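Local coordinates for alcohol dehydrogenase IV (Corynebacterium glutamicum, PDB 3IV7), which probably acts as an NAD-dependent, metal-containing dehydrogenase of the iron-containing alcohol dehydrogenase family, possibly reducing maleylacetate, at residues A[42-45]-A[51-54]. Residues are numbered along the deposited sequence; the frame is centred on the assembly and turned at random.
Sequences VIAG and IAHK
Ala52 meets Val42 and Ala44 through its one methyl group, and this three-residue cluster makes up the apolar contact between helix 49-55 and the segment 42-45, which lies on strand 40-43. Ala52 CB lies 3.7 Å from Ala44 CB and 4.0 Å from Val42 CG1. The first pair is almost tip to tip: Ala44 CA, Ala44 CB and Ala52 CB make an angle of about 165°. Val42 CG1 points its end at Ala52 CB but meets that methyl on its flank, the angle from Ala52 CA through Ala52 CB to Val42 CG1 being about 124°. This CG1 stands anti to the backbone N (chi1 173°), a rotation that carries it toward the helix and leaves Val42 CG2 6.0 Å from Ala52 CB. Because Val42 CG1 and Ala44 CB are 4.8 Å apart, the Ala52 methyl sits against a shallow notch between them rather than over a single knob.

The backbone of 42-45 is bonded to the neighbouring strands of the parallel sheet, Val42 and Ala44 to strand 63-65 and Ile43 to strand 91-96. Alternation turns Ile43 to the other face, against helix 98-111, while Ala52 also touches Val95.

Strand 40-43, helix 49-55 and strand 63-65 form a beta-alpha-beta crossover at the edge of the six-stranded parallel sheet, consistent with the Rossmann-like, nucleotide-binding N-terminal domain of this family. The His53 ring, stacked with Trp64, is another link from helix to sheet. Ala44 CA and Ala52 CA are 6.6 Å apart, a spacing bridged by just two methyls. All three touching residues are buried, yet the segments bury only about 90 Å². The chemistry is consistent with a small apolar seat held by close fit and burial, with no hydrogen bond between 42-45 and 51-54 adding direction to it.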
loop_
_atom_site.group_PDB
_atom_site.type_symbol
_atom_site.label_atom_id
_atom_site.label_comp_id
_atom_site.label_asym_id
_atom_site.label_seq_id
_atom_site.Cartn_x
_atom_site.Cartn_y
_atom_site.Cartn_z
ATOM N N VAL A 42 -2.697 -6.340 28.039
ATOM C CA VAL A 42 -3.773 -5.575 27.403
ATOM C C VAL A 42 -3.824 -4.167 28.016
ATOM O O VAL A 42 -3.843 -3.992 29.250
ATOM C CB VAL A 42 -5.143 -6.268 27.548
ATOM C CG1 VAL A 42 -6.246 -5.375 27.042
ATOM C CG2 VAL A 42 -5.159 -7.601 26.776
ATOM N N ILE A 43 -3.825 -3.175 27.149
ATOM C CA ILE A 43 -3.799 -1.786 27.555
ATOM C C ILE A 43 -5.097 -1.161 27.113
ATOM O O ILE A 43 -5.429 -1.184 25.926
ATOM C CB ILE A 43 -2.600 -1.029 26.891
ATOM C CG1 ILE A 43 -1.286 -1.629 27.336
ATOM C CG2 ILE A 43 -2.660 0.482 27.211
ATOM C CD1 ILE A 43 -0.160 -1.408 26.386
ATOM N N ALA A 44 -5.816 -0.570 28.052
ATOM C CA ALA A 44 -7.097 0.067 27.745
ATOM C C ALA A 44 -7.470 1.020 28.897
ATOM O O ALA A 44 -7.237 0.710 30.038
ATOM C CB ALA A 44 -8.209 -1.018 27.567
ATOM N N GLY A 45 -8.007 2.185 28.573
ATOM C CA GLY A 45 -8.472 3.106 29.599
ATOM C C GLY A 45 -9.673 2.512 30.319
ATOM O O GLY A 45 -10.368 1.627 29.774
ATOM N N ILE A 51 -14.992 -3.509 27.594
ATOM C CA ILE A 51 -14.912 -3.905 26.227
ATOM C C ILE A 51 -13.591 -4.670 25.912
ATOM O O ILE A 51 -13.601 -5.592 25.154
ATOM C CB ILE A 51 -15.046 -2.699 25.347
ATOM C CG1 ILE A 51 -16.511 -2.274 25.319
ATOM C CG2 ILE A 51 -14.579 -3.002 23.961
ATOM N N ALA A 52 -12.488 -4.279 26.545
ATOM C CA ALA A 52 -11.200 -4.952 26.342
ATOM C C ALA A 52 -11.249 -6.356 26.890
ATOM O O ALA A 52 -10.696 -7.257 26.309
ATOM C CB ALA A 52 -10.036 -4.162 26.985
ATOM N N HIS A 53 -11.926 -6.537 27.996
ATOM C CA HIS A 53 -12.101 -7.882 28.563
ATOM C C HIS A 53 -12.869 -8.786 27.603
ATOM O O HIS A 53 -12.500 -9.944 27.428
ATOM C CB HIS A 53 -12.788 -7.826 29.901
ATOM C CG HIS A 53 -11.873 -7.473 31.021
ATOM N ND1 HIS A 53 -11.449 -6.185 31.252
ATOM C CD2 HIS A 53 -11.237 -8.246 31.932
ATOM C CE1 HIS A 53 -10.634 -6.173 32.290
ATOM N NE2 HIS A 53 -10.485 -7.410 32.719
ATOM N N LYS A 54 -13.905 -8.240 26.950
ATOM C CA LYS A 54 -14.665 -9.015 25.972
ATOM C C LYS A 54 -13.796 -9.329 24.753
ATOM O O LYS A 54 -13.872 -10.408 24.214
ATOM C CB LYS A 54 -15.936 -8.287 25.514
ATOM C CG LYS A 54 -16.959 -8.010 26.605
ATOM C CD LYS A 54 -18.378 -7.802 25.999
ATOM C CE LYS A 54 -19.242 -6.845 26.827
ATOM N NZ LYS A 54 -18.851 -5.388 26.597
#